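Transcriptional regulator (Bacillus halodurans, PDB 1Z4E) probably transfers acyl groups as a member of the GNAT acetyltransferase family, with a possible role in regulating transcription. Local coordinates at residues Arg31-Tyr34 with Leu38-Ser41; Tyr77-Tyr80 with Trp84-Thr87; Gln123-Lys128 with Gly148-Phe153. All blocks are in the same frame, centred on the assembly; numbering follows the deposited sequence.

Contact 1: residues Arg31-Tyr34 with Leu38-Ser41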
# COMPACT_ATOMS: atom_id res chain seq x y z
N ARG A 31 -20.01 -1.95 -0.59
CA ARG A 31 -19.06 -2.98 -0.20
C ARG A 31 -19.09 -3.38 1.28
O ARG A 31 -18.64 -4.47 1.64
CB ARG A 31 -17.64 -2.53 -0.56
CG ARG A 31 -17.41 -2.26 -2.04
CD ARG A 31 -17.39 -3.55 -2.85
NE ARG A 31 -16.86 -3.34 -4.20
CZ ARG A 31 -16.53 -4.31 -5.04
NH1 ARG A 31 -16.68 -5.58 -4.68
NH2 ARG A 31 -16.03 -4.03 -6.24
N GLU A 32 -19.60 -2.50 2.13
CA GLU A 32 -19.64 -2.78 3.56
C GLU A 32 -20.94 -3.42 4.03
O GLU A 32 -21.91 -3.53 3.29
CB GLU A 32 -19.38 -1.49 4.34
CG GLU A 32 -18.12 -0.75 3.93
CD GLU A 32 -16.86 -1.58 4.09
OE1 GLU A 32 -16.86 -2.57 4.86
OE2 GLU A 32 -15.84 -1.25 3.44
N ARG A 33 -20.95 -3.84 5.29
CA ARG A 33 -22.13 -4.45 5.88
C ARG A 33 -22.29 -3.97 7.31
O ARG A 33 -21.73 -4.54 8.24
CB ARG A 33 -22.01 -5.98 5.86
CG ARG A 33 -23.25 -6.71 6.36
CD ARG A 33 -22.98 -8.20 6.54
NE ARG A 33 -22.36 -8.79 5.35
CZ ARG A 33 -22.93 -8.83 4.15
NH1 ARG A 33 -24.14 -8.30 3.97
NH2 ARG A 33 -22.29 -9.38 3.12
N TYR A 34 -23.05 -2.89 7.48
CA TYR A 34 -23.28 -2.37 8.82
C TYR A 34 -24.54 -3.00 9.39
O TYR A 34 -25.59 -3.01 8.75
CB TYR A 34 -23.46 -0.86 8.80
CG TYR A 34 -23.85 -0.31 10.16
CD1 TYR A 34 -22.91 -0.23 11.19
CD2 TYR A 34 -25.15 0.10 10.42
CE1 TYR A 34 -23.27 0.26 12.46
CE2 TYR A 34 -25.52 0.58 11.68
CZ TYR A 34 -24.57 0.66 12.69
OH TYR A 34 -24.93 1.14 13.93
N LEU A 38 -22.31 -6.27 15.10
CA LEU A 38 -21.37 -6.06 14.00
C LEU A 38 -20.87 -7.39 13.44
O LEU A 38 -20.66 -8.35 14.19
CB LEU A 38 -20.17 -5.24 14.49
CG LEU A 38 -20.44 -3.83 15.04
CD1 LEU A 38 -19.18 -3.30 15.72
CD2 LEU A 38 -20.87 -2.91 13.91
N PRO A 39 -20.68 -7.48 12.11
CA PRO A 39 -20.19 -8.72 11.50
C PRO A 39 -18.81 -9.05 12.07
O PRO A 39 -17.96 -8.17 12.20
CB PRO A 39 -20.13 -8.36 10.01
CG PRO A 39 -21.24 -7.37 9.86
CD PRO A 39 -21.06 -6.50 11.08
N VAL A 40 -18.59 -10.31 12.42
CA VAL A 40 -17.32 -10.70 13.01
C VAL A 40 -16.11 -10.43 12.13
O VAL A 40 -14.99 -10.28 12.62
CB VAL A 40 -17.32 -12.20 13.42
CG1 VAL A 40 -18.39 -12.44 14.48
CG2 VAL A 40 -17.55 -13.07 12.20
N SER A 41 -16.33 -10.36 10.82
CA SER A 41 -15.23 -10.09 9.89
C SER A 41 -14.54 -8.77 10.24
O SER A 41 -13.32 -8.66 10.12
CB SER A 41 -15.75 -10.05 8.45
OG SER A 41 -16.70 -9.01 8.29

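Contact 2: residues Tyr77-Tyr80 with Trp84-Thr87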
# COMPACT_ATOMS: atom_id res chain seq x y z
N TYR A 77 10.72 -0.99 2.46
CA TYR A 77 10.88 -1.37 1.06
C TYR A 77 12.37 -1.22 0.73
O TYR A 77 13.09 -0.54 1.46
CB TYR A 77 10.07 -0.44 0.15
CG TYR A 77 8.58 -0.45 0.38
CD1 TYR A 77 7.74 -1.33 -0.31
CD2 TYR A 77 8.01 0.41 1.31
CE1 TYR A 77 6.35 -1.33 -0.08
CE2 TYR A 77 6.65 0.42 1.55
CZ TYR A 77 5.82 -0.44 0.85
OH TYR A 77 4.47 -0.38 1.09
N LEU A 78 12.81 -1.84 -0.35
CA LEU A 78 14.21 -1.72 -0.78
C LEU A 78 14.38 -0.44 -1.60
O LEU A 78 15.47 0.13 -1.66
CB LEU A 78 14.62 -2.91 -1.65
CG LEU A 78 14.77 -4.28 -1.00
CD1 LEU A 78 15.19 -5.29 -2.07
CD2 LEU A 78 15.80 -4.22 0.12
N THR A 79 13.30 0.00 -2.23
CA THR A 79 13.35 1.20 -3.06
C THR A 79 13.63 2.47 -2.27
O THR A 79 13.42 2.52 -1.06
CB THR A 79 12.04 1.37 -3.85
OG1 THR A 79 10.94 1.39 -2.95
CG2 THR A 79 11.87 0.23 -4.84
N TYR A 80 14.11 3.49 -2.99
CA TYR A 80 14.46 4.77 -2.38
C TYR A 80 15.50 4.50 -1.29
O TYR A 80 15.41 5.02 -0.18
CB TYR A 80 13.22 5.44 -1.80
CG TYR A 80 12.34 6.06 -2.86
CD1 TYR A 80 12.54 7.37 -3.28
CD2 TYR A 80 11.33 5.32 -3.47
CE1 TYR A 80 11.76 7.93 -4.29
CE2 TYR A 80 10.54 5.87 -4.48
CZ TYR A 80 10.76 7.17 -4.88
OH TYR A 80 9.98 7.73 -5.86
N TRP A 84 11.33 3.43 4.34
CA TRP A 84 10.04 2.99 4.83
C TRP A 84 9.02 3.95 4.23
O TRP A 84 9.32 5.13 4.02
CB TRP A 84 9.97 3.13 6.35
CG TRP A 84 10.52 1.97 7.11
CD1 TRP A 84 11.82 1.55 7.14
CD2 TRP A 84 9.79 1.10 7.98
NE1 TRP A 84 11.94 0.46 7.98
CE2 TRP A 84 10.71 0.17 8.51
CE3 TRP A 84 8.44 1.01 8.37
CZ2 TRP A 84 10.33 -0.84 9.41
CZ3 TRP A 84 8.06 0.01 9.26
CH2 TRP A 84 9.01 -0.90 9.77
N ARG A 85 7.82 3.46 3.94
CA ARG A 85 6.76 4.31 3.40
C ARG A 85 5.53 4.15 4.28
O ARG A 85 5.34 3.09 4.90
CB ARG A 85 6.36 3.89 1.98
CG ARG A 85 7.48 3.83 0.97
CD ARG A 85 6.89 3.56 -0.41
NE ARG A 85 7.92 3.24 -1.39
CZ ARG A 85 7.69 3.12 -2.70
NH1 ARG A 85 6.46 3.31 -3.17
NH2 ARG A 85 8.68 2.80 -3.52
N ALA A 86 4.71 5.19 4.34
CA ALA A 86 3.47 5.13 5.08
C ALA A 86 2.37 5.16 4.02
O ALA A 86 2.36 6.04 3.16
CB ALA A 86 3.33 6.34 6.01
N THR A 87 1.45 4.20 4.08
CA THR A 87 0.34 4.15 3.14
C THR A 87 -0.95 4.43 3.92
O THR A 87 -1.26 3.74 4.90
CB THR A 87 0.21 2.77 2.45
OG1 THR A 87 1.41 2.47 1.74
CG2 THR A 87 -0.96 2.76 1.47
O HOH W 1 3.45 1.48 3.21
O HOH W 2 10.52 2.98 -0.29

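Contact 3: residues Gln123-Lys128 with Gly148-Phe153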
# COMPACT_ATOMS: atom_id res chain seq x y z
N GLN A 123 1.91 7.69 0.88
CA GLN A 123 1.16 7.42 -0.34
C GLN A 123 -0.24 6.90 -0.05
O GLN A 123 -0.55 6.48 1.06
CB GLN A 123 1.90 6.39 -1.18
CG GLN A 123 2.33 5.17 -0.36
CD GLN A 123 3.08 4.12 -1.18
OE1 GLN A 123 3.81 4.45 -2.11
NE2 GLN A 123 2.92 2.86 -0.80
N LEU A 124 -1.08 6.96 -1.08
CA LEU A 124 -2.44 6.47 -0.99
C LEU A 124 -3.04 6.47 -2.39
O LEU A 124 -2.49 7.09 -3.31
CB LEU A 124 -3.30 7.35 -0.08
CG LEU A 124 -3.74 8.71 -0.64
CD1 LEU A 124 -5.14 9.03 -0.18
CD2 LEU A 124 -2.77 9.78 -0.21
N THR A 125 -4.17 5.78 -2.53
CA THR A 125 -4.89 5.71 -3.79
C THR A 125 -6.30 6.17 -3.49
O THR A 125 -6.88 5.79 -2.47
CB THR A 125 -4.95 4.27 -4.35
OG1 THR A 125 -5.35 3.35 -3.32
CG2 THR A 125 -3.60 3.85 -4.90
N THR A 126 -6.85 7.02 -4.36
CA THR A 126 -8.20 7.53 -4.17
C THR A 126 -9.02 7.17 -5.39
O THR A 126 -8.55 7.31 -6.52
CB THR A 126 -8.21 9.05 -3.98
OG1 THR A 126 -7.56 9.68 -5.10
CG2 THR A 126 -7.48 9.42 -2.71
N ASP A 127 -10.25 6.72 -5.16
CA ASP A 127 -11.13 6.31 -6.24
C ASP A 127 -11.43 7.45 -7.19
O ASP A 127 -11.81 8.54 -6.77
CB ASP A 127 -12.44 5.77 -5.66
CG ASP A 127 -13.20 4.92 -6.66
OD1 ASP A 127 -13.61 5.46 -7.71
OD2 ASP A 127 -13.38 3.71 -6.39
N LYS A 128 -11.25 7.20 -8.48
CA LYS A 128 -11.50 8.20 -9.51
C LYS A 128 -12.96 8.63 -9.56
O LYS A 128 -13.30 9.62 -10.21
CB LYS A 128 -11.06 7.68 -10.88
CG LYS A 128 -9.55 7.47 -11.00
CD LYS A 128 -9.16 6.97 -12.39
CE LYS A 128 -7.66 6.80 -12.51
NZ LYS A 128 -7.24 6.31 -13.87
N GLY A 148 -3.61 4.03 -9.91
CA GLY A 148 -3.96 3.12 -8.82
C GLY A 148 -4.71 1.94 -9.41
O GLY A 148 -5.89 2.06 -9.76
N LEU A 149 -4.03 0.80 -9.51
CA LEU A 149 -4.61 -0.41 -10.09
C LEU A 149 -5.12 -1.38 -9.03
O LEU A 149 -4.44 -1.66 -8.04
CB LEU A 149 -3.55 -1.10 -10.96
CG LEU A 149 -3.04 -0.28 -12.15
CD1 LEU A 149 -1.63 -0.70 -12.52
CD2 LEU A 149 -3.99 -0.45 -13.33
N LYS A 150 -6.33 -1.90 -9.25
CA LYS A 150 -6.93 -2.86 -8.33
C LYS A 150 -7.49 -4.06 -9.08
O LYS A 150 -7.90 -3.95 -10.24
CB LYS A 150 -8.08 -2.22 -7.55
CG LYS A 150 -7.82 -0.83 -6.98
CD LYS A 150 -7.00 -0.86 -5.72
CE LYS A 150 -7.01 0.52 -5.06
NZ LYS A 150 -6.01 0.59 -3.96
N MET A 151 -7.50 -5.21 -8.41
CA MET A 151 -8.04 -6.45 -8.96
C MET A 151 -8.76 -7.16 -7.82
O MET A 151 -8.12 -7.56 -6.85
CB MET A 151 -6.93 -7.36 -9.50
CG MET A 151 -7.44 -8.73 -10.01
SD MET A 151 -6.14 -9.92 -10.48
CE MET A 151 -5.65 -9.29 -12.02
N HIS A 152 -10.07 -7.29 -7.93
CA HIS A 152 -10.85 -7.96 -6.89
C HIS A 152 -11.04 -9.43 -7.26
O HIS A 152 -11.24 -9.76 -8.42
CB HIS A 152 -12.21 -7.29 -6.73
CG HIS A 152 -12.14 -5.87 -6.28
ND1 HIS A 152 -11.59 -4.87 -7.05
CD2 HIS A 152 -12.57 -5.27 -5.14
CE1 HIS A 152 -11.68 -3.72 -6.40
NE2 HIS A 152 -12.27 -3.94 -5.24
N PHE A 153 -10.97 -10.31 -6.27
CA PHE A 153 -11.15 -11.73 -6.53
C PHE A 153 -12.61 -12.13 -6.33
O PHE A 153 -13.34 -11.35 -5.67
CB PHE A 153 -10.25 -12.56 -5.61
CG PHE A 153 -8.78 -12.26 -5.76
CD1 PHE A 153 -8.20 -12.16 -7.02
CD2 PHE A 153 -7.97 -12.08 -4.64
CE1 PHE A 153 -6.84 -11.90 -7.16
CE2 PHE A 153 -6.61 -11.82 -4.77
CZ PHE A 153 -6.04 -11.73 -6.04
OXT PHE A 153 -13.01 -13.21 -6.82

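Contact 1: residues Arg31-Tyr34 with Leu38-Ser41
Arg33 turns CG anti to its own nitrogen (chi1 -176°) and runs on extended through chi2, which carries CG and CD to Pro39; the bend at chi3 (-51°) then turns the NE end off from that line. The contact is made by CD of Arg33, which lies 3.8 Å from CG of Pro39, the two side chains running obliquely past one another. The proline ring also presses on the backbone: its CG is 3.3 Å from Arg33 O, with CD of the same ring scarcely farther away. That carbonyl oxygen is buried by the contact, and no polar partner is found for it in the model. One residue on, the Tyr34 side chain sets off away from the turn, yet the end of its ring comes back within range of Leu38, where CE1 of Tyr34 and CD2 of Leu38 are 4.2 Å apart. The hydroxyl of Tyr34 is hydrogen-bonded to Glu16, and its ring meets His20 edge-to-face. The example illustrates how two short segments can meet through apolar touches alone, the polar tie coming from just beyond them: Tyr42 OH hydrogen-bonds Arg33 N and Glu32 OE1. Glu32 also reaches the backbone of Tyr80 and Gln81 of the second subunit. The turn lies in the connection from helix 15-24 to helix 40-51, with Tyr34 and Leu38 resting on the former and Pro39 leading into the latter.

Contact 2: residues Tyr77-Tyr80 with Trp84-Thr87
Between Tyr77 and Arg85 the chain reverses through a short helical turn that brings the CA atoms of Tyr77 and Trp84 within 5.8 Å, yet no backbone hydrogen bond joins the two segments, and side chains and water do the work. Arg85 is the hub. Its CG sits beside the backbone nitrogen and the chain is extended from there to NE, so it passes at about a right angle across one face of the Tyr77 ring. The methylenes touch first, with Arg85 CG 3.5 Å from Tyr77 CD2. Farther out, NE stands over the same face, offset toward the rim, and Arg85 CZ lies 4.9 Å from the centroid of the Tyr77 ring in a cation-pi contact, the two planes inclined by 43°. The guanidinium then donates from NH2 to Thr79 OG1 at 2.7 Å; this bond is bent (144°), and the oxygen is tilted out of the guanidinium plane. NH2 also meets the edge of Tyr80, whose ring stands nearly perpendicular to the guanidinium. A water accepts a hydrogen bond from Arg85 NE at 2.8 Å, accepts another from Thr79 OG1 and donates to Thr79 O, so the threonine hydroxyl receives one bond and gives another. A second water links Tyr77 OH, Arg85 O and Thr87 OG1. Gln123 hydrogen-bonds both Thr87 OG1, through NE2, and Arg85 NH1, through OE1, while Tyr80 OH is hydrogen-bonded to His152 of the second subunit. The contact thus ties the loop at Tyr77 and the weakly bonded helical turn after it to strand 84-93, which is flanked in the sheet by antiparallel strand 65-76 and parallel strand 119-127.

Contact 3: residues Gln123-Lys128 with Gly148-Phe153
Thr125 and Lys150 reach toward each other tip to tip, each from its own strand. On the threonine, OG1 stands between the backbone nitrogen and the carbonyl carbon (chi1 47°), which turns the hydroxyl to the incoming lysine. Lys150 bends at chi2 (-79°) and is extended beyond, so its ammonium arrives end-on: NZ is 2.9 Å from Thr125 OG1. The principal partner of that ammonium is, however, Gln123 OE1 of the second subunit, and the two oxygens belong to different chains. The methyl branch of Thr125 has a different task. CG2 faces Gly148 and approaches its CA to 4.0 Å, so the threonine divides its branches between a charged tip and a bare stretch of backbone. With an alanine at Thr125, the ammonium of Lys150 would probably be left with fewer oxygens around it, and a gap is likely to open beside Gly148. The strands themselves come closest where the CA atoms of Thr125 and Gly148 are 5.7 Å apart, and no backbone bond runs between the two segments. Both also enter antiparallel ladders with the second subunit, which carry the sheet through the interface, while Gln123 keeps backbone bonds to strand 84-93; Thr125 packs on Thr125 of the second subunit. Within the chain, strand 119-127 has the parallel strand 84-93 as its neighbour and helix 133-140 against the side chains of Leu124 and Thr126, while strand 143-152 stands apart from the chain's own five-stranded sheet and joins the shared one.

Contacts 2 and 3 meet through neighbouring sheet strands, with centres about 18 Å apart: Ala86 O lies 2.8 Å from Gln123 N, and Thr87 OG1 lies 3.0 Å from Gln123 NE2, both probable hydrogen bonds. Contact 1 only brushes contact 3, where Arg31 NH2 is 3.8 Å from His152 CD2. Contacts 1 and 2 are separate within one chain, their nearest atoms about 15 Å apart, but dimerisation joins them, since Glu32 bonds to Tyr80 of the second subunit. No ligand marks an active site; in GNAT relatives acetyl-CoA binds where the corresponding parallel strands splay apart. Contact 2 lies where they are still paired; contact 3 beyond Gln123 is probably nearer the splay.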